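Side-chain contacts in probable adenylyl-sulfate kinase (Synechocystis sp., PDB 5CB8), which catalyses the ATP-dependent 3'-phosphorylation of adenosine 5'-phosphosulfate to 3'-phosphoadenylyl sulfate, a step of sulfate assimilation: residues T40-L45 / I99-A104; E57-D62 / G87-L92; L123-N128 / G183-K188. All blocks are in the same frame, centred on the assembly; numbering follows the deposited sequence.

Interaction 1 of 3, residues T40-L45 / I99-A104; sequences TITHAL and IVLVSA. With ADX (adenosine-5'-phosphosulfate), chain G.
T42 and L45 meet L101 and S103 without any aromatic ring or other planar side chain between them; the one flat group at the interface is the backbone carbonyl of T42, whose O has L101 CD2 beside it at 3.7 Å. Further back on the leucine, L101 CG meets the tip of L45, whose CD2 lies 4.3 Å from it, while T42 CG2 comes to 4.3 Å from L101 CB. Two residues on, S103 has its CB 3.5 Å from T42 OG1. The two hydroxyl oxygens, T42 OG1 and S103 OG, stand 3.9 Å apart and form no bond. With T42 CG2 anti to the backbone N, the hydroxyl is turned back beside that nitrogen (chi1 -63°), where it hydrogen-bonds to K38 O one helical turn earlier. S103 instead carries its OG anti to its own N (chi1 179°), and its side chain touches the P-loop residues K38 and T39. Helix 38-50 and strand 99-103 run nearly antiparallel here, their axes 9.0 Å apart at the closest approach. Just beyond S103, A104 CA lies 3.4 Å from O2A of the bound adenosine-5'-phosphosulfate, and A104 O bonds to the hydroxyl of S106, the probable phosphoserine site. The contact thus consists of van der Waals packing, partly of carbon against oxygen, with no hydrogen bond across it. The buried T42 hydroxyl is satisfied within its own helix, so helix and strand fit by shape, and the contact lies between the probable ATP-binding loop and A104, which borders the APS phosphate.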
loop_
_atom_site.group_PDB
_atom_site.type_symbol
_atom_site.label_atom_id
_atom_site.label_comp_id
_atom_site.label_asym_id
_atom_site.label_seq_id
_atom_site.Cartn_x
_atom_site.Cartn_y
_atom_site.Cartn_z
ATOM N N THR B 40 -13.246 12.243 -12.787
ATOM C CA THR B 40 -13.598 12.203 -14.205
ATOM C C THR B 40 -12.347 12.185 -15.093
ATOM O O THR B 40 -12.262 11.413 -16.061
ATOM C CB THR B 40 -14.496 13.395 -14.579
ATOM O OG1 THR B 40 -15.743 13.287 -13.880
ATOM C CG2 THR B 40 -14.768 13.425 -16.074
ATOM N N ILE B 41 -11.379 13.031 -14.751
ATOM C CA ILE B 41 -10.116 13.098 -15.485
ATOM C C ILE B 41 -9.320 11.820 -15.266
ATOM O O ILE B 41 -8.749 11.258 -16.206
ATOM C CB ILE B 41 -9.265 14.312 -15.044
ATOM C CG1 ILE B 41 -9.919 15.619 -15.512
ATOM C CG2 ILE B 41 -7.840 14.213 -15.614
ATOM C CD1 ILE B 41 -9.235 16.886 -14.982
ATOM N N THR B 42 -9.275 11.372 -14.016
ATOM C CA THR B 42 -8.596 10.132 -13.669
ATOM C C THR B 42 -9.093 8.976 -14.526
ATOM O O THR B 42 -8.294 8.237 -15.113
ATOM C CB THR B 42 -8.804 9.813 -12.185
ATOM O OG1 THR B 42 -8.205 10.861 -11.411
ATOM C CG2 THR B 42 -8.161 8.480 -11.812
ATOM N N HIS B 43 -10.412 8.828 -14.613
ATOM C CA HIS B 43 -10.985 7.694 -15.332
ATOM C C HIS B 43 -10.707 7.788 -16.825
ATOM O O HIS B 43 -10.395 6.785 -17.470
ATOM C CB HIS B 43 -12.482 7.591 -15.044
ATOM C CG HIS B 43 -12.793 7.159 -13.643
ATOM N ND1 HIS B 43 -14.050 7.275 -13.089
ATOM C CD2 HIS B 43 -12.009 6.603 -12.687
ATOM C CE1 HIS B 43 -14.029 6.808 -11.852
ATOM N NE2 HIS B 43 -12.802 6.397 -11.583
ATOM N N ALA B 44 -10.795 8.996 -17.373
ATOM C CA ALA B 44 -10.545 9.192 -18.799
ATOM C C ALA B 44 -9.077 8.951 -19.123
ATOM O O ALA B 44 -8.742 8.360 -20.158
ATOM C CB ALA B 44 -10.969 10.593 -19.229
ATOM N N LEU B 45 -8.202 9.421 -18.242
ATOM C CA LEU B 45 -6.768 9.212 -18.401
ATOM C C LEU B 45 -6.407 7.730 -18.269
ATOM O O LEU B 45 -5.578 7.212 -19.016
ATOM C CB LEU B 45 -6.002 10.027 -17.354
ATOM C CG LEU B 45 -4.479 9.907 -17.426
ATOM C CD1 LEU B 45 -3.980 10.301 -18.810
ATOM C CD2 LEU B 45 -3.810 10.751 -16.341
ATOM N N ILE B 99 2.742 2.994 -13.466
ATOM C CA ILE B 99 2.172 4.332 -13.546
ATOM C C ILE B 99 1.030 4.392 -12.535
ATOM O O ILE B 99 0.083 3.612 -12.617
ATOM C CB ILE B 99 1.632 4.629 -14.961
ATOM C CG1 ILE B 99 2.787 4.772 -15.959
ATOM C CG2 ILE B 99 0.786 5.895 -14.960
ATOM C CD1 ILE B 99 2.339 4.875 -17.420
ATOM N N VAL B 100 1.128 5.299 -11.567
ATOM C CA VAL B 100 0.128 5.381 -10.507
ATOM C C VAL B 100 -0.697 6.649 -10.662
ATOM O O VAL B 100 -0.141 7.751 -10.711
ATOM C CB VAL B 100 0.799 5.387 -9.118
ATOM C CG1 VAL B 100 -0.264 5.360 -8.007
ATOM C CG2 VAL B 100 1.735 4.195 -8.989
ATOM N N LEU B 101 -2.016 6.497 -10.758
ATOM C CA LEU B 101 -2.910 7.656 -10.831
ATOM C C LEU B 101 -3.536 7.874 -9.466
ATOM O O LEU B 101 -4.316 7.042 -9.007
ATOM C CB LEU B 101 -4.033 7.419 -11.851
ATOM C CG LEU B 101 -3.799 7.685 -13.339
ATOM C CD1 LEU B 101 -2.443 7.229 -13.794
ATOM C CD2 LEU B 101 -4.882 7.034 -14.188
ATOM N N VAL B 102 -3.205 8.986 -8.818
ATOM C CA VAL B 102 -3.804 9.305 -7.518
ATOM C C VAL B 102 -4.815 10.424 -7.683
ATOM O O VAL B 102 -4.550 11.416 -8.369
ATOM C CB VAL B 102 -2.742 9.737 -6.499
ATOM C CG1 VAL B 102 -3.406 10.184 -5.177
ATOM C CG2 VAL B 102 -1.762 8.591 -6.241
ATOM N N SER B 103 -5.985 10.254 -7.075
ATOM C CA SER B 103 -6.988 11.308 -7.053
ATOM C C SER B 103 -7.386 11.518 -5.601
ATOM O O SER B 103 -8.048 10.667 -5.006
ATOM C CB SER B 103 -8.217 10.907 -7.867
ATOM O OG SER B 103 -9.204 11.927 -7.827
ATOM N N ALA B 104 -6.978 12.646 -5.028
ATOM C CA ALA B 104 -7.253 12.920 -3.622
ATOM C C ALA B 104 -7.262 14.419 -3.410
ATOM O O ALA B 104 -6.463 15.130 -4.011
ATOM C CB ALA B 104 -6.192 12.264 -2.730
HETATM S SB ADX G . -8.130 14.141 1.716
HETATM O O1B ADX G . -7.706 13.244 2.797
HETATM O O2B ADX G . -7.208 14.075 0.567
HETATM O O3B ADX G . -8.221 15.510 2.242
HETATM P PA ADX G . -9.858 12.554 0.256
HETATM O O1A ADX G . -9.153 11.274 0.694
HETATM O O2A ADX G . -9.606 12.886 -1.212
HETATM O O3A ADX G . -9.516 13.752 1.247
HETATM O "O5'" ADX G . -11.429 12.321 0.465
HETATM C "C5'" ADX G . -12.331 13.306 0.055
HETATM C "C4'" ADX G . -13.655 12.826 -0.181
HETATM O "O4'" ADX G . -14.283 12.544 1.122
HETATM C "C3'" ADX G . -14.481 13.844 -0.839
HETATM O "O3'" ADX G . -14.588 13.543 -2.160
HETATM C "C2'" ADX G . -15.813 13.742 -0.199
HETATM O "O2'" ADX G . -16.616 12.946 -0.941
HETATM C "C1'" ADX G . -15.591 13.077 1.120
HETATM N N9 ADX G . -15.745 13.910 2.278
HETATM C C8 ADX G . -16.467 13.617 3.387
HETATM N N7 ADX G . -16.231 14.553 4.311
HETATM C C5 ADX G . -15.346 15.449 3.806
HETATM C C6 ADX G . -14.748 16.596 4.324
HETATM N N6 ADX G . -15.008 17.021 5.689
HETATM N N1 ADX G . -13.892 17.289 3.544
HETATM C C2 ADX G . -13.606 16.873 2.291
HETATM N N3 ADX G . -14.158 15.768 1.769
HETATM C C4 ADX G . -15.030 15.034 2.502
#

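Interaction 2 of 3, residues E57-D62 / G87-L92; sequences EVLDGD and GFVSHL. With ADX (adenosine-5'-phosphosulfate), chain G; ACT (acetate ion), chain J.
L59 is the residue of 57-62 that touches V89 and S90, joining edge strand 56-60 to helix 76-94 beside the dimer interface, where V89 also meets V89 of the second subunit. Two positions before it, E57 sends its carboxylate to that subunit, in a salt bridge with its R95 and a hydrogen bond with its N96. L59 itself directs CD1 at the helix, 3.4 Å from S90 OG and 4.0 Å from V89 CG1, and the L59 and V89 side chains cross obliquely. S90 OG is already engaged with I86 O, so the methyl merely packs beside it. D60 is the N-cap of helix 61-64: its OD1 accepts from D62 N at 3.1 Å, the donor standing 47° out of the carboxylate plane. At G61 a side chain would run into O2A of the bound adenosine-5'-phosphosulfate. D62 OD1 takes the ligand's O3' hydroxyl at 3.0 Å, while OD2 forms a salt bridge with K140. On the helix, H91 packs on T118 and I119 and donates weakly to an acetate ion, probably from the crystallisation liquor; an alanine here would probably leave T118 and I119 less covered and the acetate without this donor. Chemically, the segment passes from apolar packing at L59 to polar grip at D62, which holds the very hydroxyl that receives the phosphate.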
loop_
_atom_site.group_PDB
_atom_site.type_symbol
_atom_site.label_atom_id
_atom_site.label_comp_id
_atom_site.label_asym_id
_atom_site.label_seq_id
_atom_site.Cartn_x
_atom_site.Cartn_y
_atom_site.Cartn_z
ATOM N N GLU B 57 -2.062 1.602 -11.923
ATOM C CA GLU B 57 -2.920 1.414 -10.754
ATOM C C GLU B 57 -3.557 2.750 -10.425
ATOM O O GLU B 57 -2.915 3.792 -10.551
ATOM C CB GLU B 57 -2.117 0.915 -9.545
ATOM C CG GLU B 57 -1.555 -0.513 -9.692
ATOM C CD GLU B 57 -2.647 -1.567 -9.820
ATOM O OE1 GLU B 57 -3.805 -1.302 -9.416
ATOM O OE2 GLU B 57 -2.346 -2.672 -10.327
ATOM N N VAL B 58 -4.818 2.730 -10.012
ATOM C CA VAL B 58 -5.493 3.963 -9.609
ATOM C C VAL B 58 -5.701 3.942 -8.109
ATOM O O VAL B 58 -6.172 2.942 -7.567
ATOM C CB VAL B 58 -6.858 4.097 -10.292
ATOM C CG1 VAL B 58 -7.588 5.348 -9.801
ATOM C CG2 VAL B 58 -6.677 4.148 -11.794
ATOM N N LEU B 59 -5.320 5.027 -7.435
ATOM C CA LEU B 59 -5.604 5.176 -6.013
ATOM C C LEU B 59 -6.476 6.417 -5.848
ATOM O O LEU B 59 -5.978 7.543 -5.813
ATOM C CB LEU B 59 -4.305 5.275 -5.195
ATOM C CG LEU B 59 -3.379 4.041 -5.236
ATOM C CD1 LEU B 59 -2.046 4.329 -4.537
ATOM C CD2 LEU B 59 -4.052 2.820 -4.603
ATOM N N ASP B 60 -7.787 6.193 -5.788
ATOM C CA ASP B 60 -8.782 7.249 -5.662
ATOM C C ASP B 60 -9.136 7.385 -4.189
ATOM O O ASP B 60 -9.566 6.410 -3.557
ATOM C CB ASP B 60 -10.016 6.837 -6.479
ATOM C CG ASP B 60 -11.126 7.892 -6.492
ATOM O OD1 ASP B 60 -11.154 8.800 -5.634
ATOM O OD2 ASP B 60 -12.005 7.785 -7.372
ATOM N N GLY B 61 -8.967 8.588 -3.638
ATOM C CA GLY B 61 -9.258 8.833 -2.232
ATOM C C GLY B 61 -10.604 8.306 -1.751
ATOM O O GLY B 61 -10.689 7.706 -0.666
ATOM N N ASP B 62 -11.653 8.534 -2.543
ATOM C CA ASP B 62 -12.996 8.072 -2.185
ATOM C C ASP B 62 -13.023 6.558 -2.045
ATOM O O ASP B 62 -13.749 6.009 -1.216
ATOM C CB ASP B 62 -14.015 8.431 -3.265
ATOM C CG ASP B 62 -14.133 9.924 -3.518
ATOM O OD1 ASP B 62 -13.618 10.731 -2.714
ATOM O OD2 ASP B 62 -14.765 10.280 -4.543
ATOM N N GLY B 87 0.679 7.859 -0.441
ATOM C CA GLY B 87 2.024 8.111 -0.956
ATOM C C GLY B 87 2.949 6.911 -0.784
ATOM O O GLY B 87 3.780 6.619 -1.661
ATOM N N PHE B 88 2.818 6.227 0.353
ATOM C CA PHE B 88 3.609 5.023 0.623
ATOM C C PHE B 88 3.392 3.981 -0.467
ATOM O O PHE B 88 4.346 3.446 -1.038
ATOM C CB PHE B 88 3.226 4.444 1.994
ATOM C CG PHE B 88 3.893 3.123 2.321
ATOM C CD1 PHE B 88 3.286 1.921 1.985
ATOM C CD2 PHE B 88 5.106 3.091 2.992
ATOM C CE1 PHE B 88 3.892 0.709 2.293
ATOM C CE2 PHE B 88 5.716 1.881 3.310
ATOM C CZ PHE B 88 5.104 0.692 2.954
ATOM N N VAL B 89 2.132 3.681 -0.745
ATOM C CA VAL B 89 1.793 2.672 -1.735
ATOM C C VAL B 89 2.189 3.152 -3.127
ATOM O O VAL B 89 2.709 2.371 -3.928
ATOM C CB VAL B 89 0.286 2.356 -1.690
ATOM C CG1 VAL B 89 -0.102 1.353 -2.776
ATOM C CG2 VAL B 89 -0.092 1.828 -0.305
ATOM N N SER B 90 1.949 4.433 -3.411
ATOM C CA SER B 90 2.310 5.006 -4.715
ATOM C C SER B 90 3.810 4.902 -4.964
ATOM O O SER B 90 4.255 4.622 -6.081
ATOM C CB SER B 90 1.899 6.483 -4.798
ATOM O OG SER B 90 0.496 6.624 -4.671
ATOM N N HIS B 91 4.586 5.149 -3.916
ATOM C CA HIS B 91 6.038 5.053 -4.005
ATOM C C HIS B 91 6.500 3.637 -4.353
ATOM O O HIS B 91 7.324 3.454 -5.255
ATOM C CB HIS B 91 6.656 5.484 -2.681
ATOM C CG HIS B 91 8.149 5.527 -2.696
ATOM N ND1 HIS B 91 8.903 5.416 -1.547
ATOM C CD2 HIS B 91 9.031 5.673 -3.716
ATOM C CE1 HIS B 91 10.186 5.491 -1.856
ATOM N NE2 HIS B 91 10.291 5.645 -3.165
ATOM N N LEU B 92 5.983 2.632 -3.645
ATOM C CA LEU B 92 6.390 1.250 -3.930
ATOM C C LEU B 92 6.054 0.846 -5.365
ATOM O O LEU B 92 6.852 0.178 -6.037
ATOM C CB LEU B 92 5.754 0.264 -2.940
ATOM C CG LEU B 92 6.116 0.455 -1.474
ATOM C CD1 LEU B 92 5.562 -0.693 -0.613
ATOM C CD2 LEU B 92 7.614 0.568 -1.329
HETATM S SB ADX G . -8.130 14.141 1.716
HETATM O O1B ADX G . -7.706 13.244 2.797
HETATM O O2B ADX G . -7.208 14.075 0.567
HETATM O O3B ADX G . -8.221 15.510 2.242
HETATM P PA ADX G . -9.858 12.554 0.256
HETATM O O1A ADX G . -9.153 11.274 0.694
HETATM O O2A ADX G . -9.606 12.886 -1.212
HETATM O O3A ADX G . -9.516 13.752 1.247
HETATM O "O5'" ADX G . -11.429 12.321 0.465
HETATM C "C5'" ADX G . -12.331 13.306 0.055
HETATM C "C4'" ADX G . -13.655 12.826 -0.181
HETATM O "O4'" ADX G . -14.283 12.544 1.122
HETATM C "C3'" ADX G . -14.481 13.844 -0.839
HETATM O "O3'" ADX G . -14.588 13.543 -2.160
HETATM C "C2'" ADX G . -15.813 13.742 -0.199
HETATM O "O2'" ADX G . -16.616 12.946 -0.941
HETATM C "C1'" ADX G . -15.591 13.077 1.120
HETATM N N9 ADX G . -15.745 13.910 2.278
HETATM C C8 ADX G . -16.467 13.617 3.387
HETATM N N7 ADX G . -16.231 14.553 4.311
HETATM C C5 ADX G . -15.346 15.449 3.806
HETATM C C6 ADX G . -14.748 16.596 4.324
HETATM N N6 ADX G . -15.008 17.021 5.689
HETATM N N1 ADX G . -13.892 17.289 3.544
HETATM C C2 ADX G . -13.606 16.873 2.291
HETATM N N3 ADX G . -14.158 15.768 1.769
HETATM C C4 ADX G . -15.030 15.034 2.502
HETATM C C ACT J . 13.453 4.797 -4.598
HETATM O O ACT J . 14.182 4.084 -5.324
HETATM O OXT ACT J . 13.409 4.499 -3.383
HETATM C CH3 ACT J . 12.665 5.933 -5.165
#

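Interaction 3 of 3, residues L123-N128 / G183-K188; sequences LEVFVN and GKIWQK
The torsions of V125 and I185 bring their methyl groups together between strand and helix. In V125, CG1 is anti to the backbone N (chi1 -179°) and becomes the branch that meets the helix. I185 has CG1 turned beside its own N and then runs on extended (chi2 168°), so that CD1 arrives at the strand although the side chain leaves the helix obliquely to that direction. I185 CD1 ends 3.8 Å from V125 CG1, with I185 CG1 a little behind it at 4.1 Å from the same V125 CG1. The two side chains cross at about a right angle, which lets the valine methyl sit against the last two carbons of the isoleucine's longer branch.

One helical turn further on, K188 meets L123. The touch is between L123 CD1 and K188 CG, 3.8 Å apart, so the lysine serves here through the aliphatic start of its chain. Bends at both chi2 and chi3 then carry the amino group away from the leucine. No hydrogen bond or salt bridge joins the segments, and the contact is a purely apolar one, buried at V125, L123 and I185 and bordered by K188.

This is plain core packing of the alpha/beta P-loop kinase fold, joining the C-terminal helix to the parallel sheet at a distance from the bound adenosine-5'-phosphosulfate. V125 also rests on I28 and L30 of strand 26-31, and both I185 and K188 touch V169 of strand 169-171. I185 in addition reaches I41 and L45, so that helix 178-191 packs against helix 38-50 while covering strands 122-127 and 169-171.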
loop_
_atom_site.group_PDB
_atom_site.type_symbol
_atom_site.label_atom_id
_atom_site.label_comp_id
_atom_site.label_asym_id
_atom_site.label_seq_id
_atom_site.Cartn_x
_atom_site.Cartn_y
_atom_site.Cartn_z
ATOM N N LEU B 123 4.235 13.748 -10.749
ATOM C CA LEU B 123 3.674 14.875 -11.485
ATOM C C LEU B 123 2.478 15.407 -10.716
ATOM O O LEU B 123 1.488 14.689 -10.532
ATOM C CB LEU B 123 3.199 14.430 -12.870
ATOM C CG LEU B 123 4.242 14.140 -13.938
ATOM C CD1 LEU B 123 3.572 13.985 -15.305
ATOM C CD2 LEU B 123 5.252 15.274 -13.944
ATOM N N GLU B 124 2.558 16.659 -10.272
ATOM C CA GLU B 124 1.452 17.277 -9.544
ATOM C C GLU B 124 0.487 17.915 -10.542
ATOM O O GLU B 124 0.861 18.817 -11.295
ATOM C CB GLU B 124 1.971 18.344 -8.570
ATOM C CG GLU B 124 0.883 18.998 -7.706
ATOM C CD GLU B 124 1.441 20.085 -6.794
ATOM O OE1 GLU B 124 2.294 20.879 -7.248
ATOM O OE2 GLU B 124 1.025 20.156 -5.620
ATOM N N VAL B 125 -0.754 17.449 -10.544
ATOM C CA VAL B 125 -1.756 17.983 -11.449
ATOM C C VAL B 125 -2.786 18.748 -10.617
ATOM O O VAL B 125 -3.481 18.158 -9.791
ATOM C CB VAL B 125 -2.438 16.845 -12.239
ATOM C CG1 VAL B 125 -3.475 17.408 -13.209
ATOM C CG2 VAL B 125 -1.391 16.022 -13.004
ATOM N N PHE B 126 -2.856 20.065 -10.811
ATOM C CA PHE B 126 -3.830 20.901 -10.104
ATOM C C PHE B 126 -5.145 20.889 -10.886
ATOM O O PHE B 126 -5.257 21.522 -11.935
ATOM C CB PHE B 126 -3.296 22.338 -9.996
ATOM C CG PHE B 126 -4.189 23.287 -9.227
ATOM C CD1 PHE B 126 -5.231 22.817 -8.434
ATOM C CD2 PHE B 126 -3.974 24.657 -9.303
ATOM C CE1 PHE B 126 -6.046 23.694 -7.734
ATOM C CE2 PHE B 126 -4.780 25.543 -8.601
ATOM C CZ PHE B 126 -5.823 25.055 -7.814
ATOM N N VAL B 127 -6.123 20.141 -10.389
ATOM C CA VAL B 127 -7.460 20.169 -10.957
ATOM C C VAL B 127 -8.177 21.345 -10.319
ATOM O O VAL B 127 -8.659 21.257 -9.177
ATOM C CB VAL B 127 -8.200 18.853 -10.696
ATOM C CG1 VAL B 127 -9.551 18.867 -11.403
ATOM C CG2 VAL B 127 -7.358 17.682 -11.203
ATOM N N ASN B 128 -8.226 22.452 -11.064
ATOM C CA ASN B 128 -8.613 23.747 -10.525
ATOM C C ASN B 128 -9.988 24.182 -11.018
ATOM O O ASN B 128 -10.126 24.644 -12.153
ATOM C CB ASN B 128 -7.551 24.779 -10.940
ATOM C CG ASN B 128 -7.823 26.182 -10.410
ATOM O OD1 ASN B 128 -8.735 26.407 -9.606
ATOM N ND2 ASN B 128 -6.999 27.134 -10.844
ATOM N N GLY B 183 -5.485 15.643 -22.349
ATOM C CA GLY B 183 -4.447 15.878 -23.338
ATOM C C GLY B 183 -3.202 16.538 -22.765
ATOM O O GLY B 183 -2.082 16.186 -23.140
ATOM N N LYS B 184 -3.388 17.491 -21.855
ATOM C CA LYS B 184 -2.250 18.188 -21.254
ATOM C C LYS B 184 -1.439 17.271 -20.343
ATOM O O LYS B 184 -0.210 17.364 -20.297
ATOM C CB LYS B 184 -2.704 19.444 -20.485
ATOM C CG LYS B 184 -3.172 20.588 -21.394
ATOM C CD LYS B 184 -3.340 21.918 -20.643
ATOM C CE LYS B 184 -4.542 21.914 -19.707
ATOM N NZ LYS B 184 -4.846 23.289 -19.185
ATOM N N ILE B 185 -2.122 16.391 -19.614
ATOM C CA ILE B 185 -1.426 15.446 -18.744
ATOM C C ILE B 185 -0.640 14.477 -19.625
ATOM O O ILE B 185 0.546 14.251 -19.400
ATOM C CB ILE B 185 -2.407 14.689 -17.823
ATOM C CG1 ILE B 185 -3.106 15.679 -16.886
ATOM C CG2 ILE B 185 -1.684 13.632 -17.008
ATOM C CD1 ILE B 185 -4.320 15.096 -16.129
ATOM N N TRP B 186 -1.300 13.940 -20.648
ATOM C CA TRP B 186 -0.668 13.015 -21.589
ATOM C C TRP B 186 0.576 13.636 -22.205
ATOM O O TRP B 186 1.620 12.993 -22.293
ATOM C CB TRP B 186 -1.662 12.633 -22.696
ATOM C CG TRP B 186 -1.177 11.542 -23.629
ATOM C CD1 TRP B 186 -0.396 11.689 -24.742
ATOM C CD2 TRP B 186 -1.465 10.139 -23.527
ATOM N NE1 TRP B 186 -0.170 10.462 -25.328
ATOM C CE2 TRP B 186 -0.819 9.497 -24.599
ATOM C CE3 TRP B 186 -2.206 9.369 -22.625
ATOM C CZ2 TRP B 186 -0.895 8.116 -24.796
ATOM C CZ3 TRP B 186 -2.276 8.001 -22.822
ATOM C CH2 TRP B 186 -1.629 7.391 -23.896
ATOM N N GLN B 187 0.466 14.890 -22.639
ATOM C CA GLN B 187 1.579 15.544 -23.318
ATOM C C GLN B 187 2.749 15.756 -22.362
ATOM O O GLN B 187 3.912 15.661 -22.760
ATOM C CB GLN B 187 1.140 16.878 -23.938
ATOM C CG GLN B 187 2.200 17.504 -24.829
ATOM C CD GLN B 187 2.574 16.607 -25.992
ATOM O OE1 GLN B 187 1.705 16.098 -26.703
ATOM N NE2 GLN B 187 3.873 16.398 -26.186
ATOM N N LYS B 188 2.438 16.039 -21.102
ATOM C CA LYS B 188 3.480 16.217 -20.095
ATOM C C LYS B 188 4.215 14.894 -19.871
ATOM O O LYS B 188 5.448 14.861 -19.741
ATOM C CB LYS B 188 2.876 16.730 -18.785
ATOM C CG LYS B 188 3.901 16.978 -17.679
ATOM C CD LYS B 188 4.941 18.026 -18.094
ATOM C CE LYS B 188 4.325 19.410 -18.212
ATOM N NZ LYS B 188 5.332 20.472 -18.537
#

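All three contacts draw on one parallel five-stranded sheet of order 56-60, 99-103, 26-31, 122-127, 169-171. Interactions 1 and 2 use the neighbouring strands 99-103 and 56-60, joined by backbone bonds such as L101 O to L59 N, and their centres lie about 10 Å apart. The segments of interaction 2 fall between those of interaction 1 along the chain, and interaction 3 follows both. Centre to centre, interaction 3 is about 10 Å from interaction 1, with helix 38-50 touching both, but about 17 Å from interaction 2, their nearest atoms about 10 Å apart. Interactions 1 and 2 thus bring ligand-contacting residues together, while helix 178-191 packs elsewhere on the same sheet.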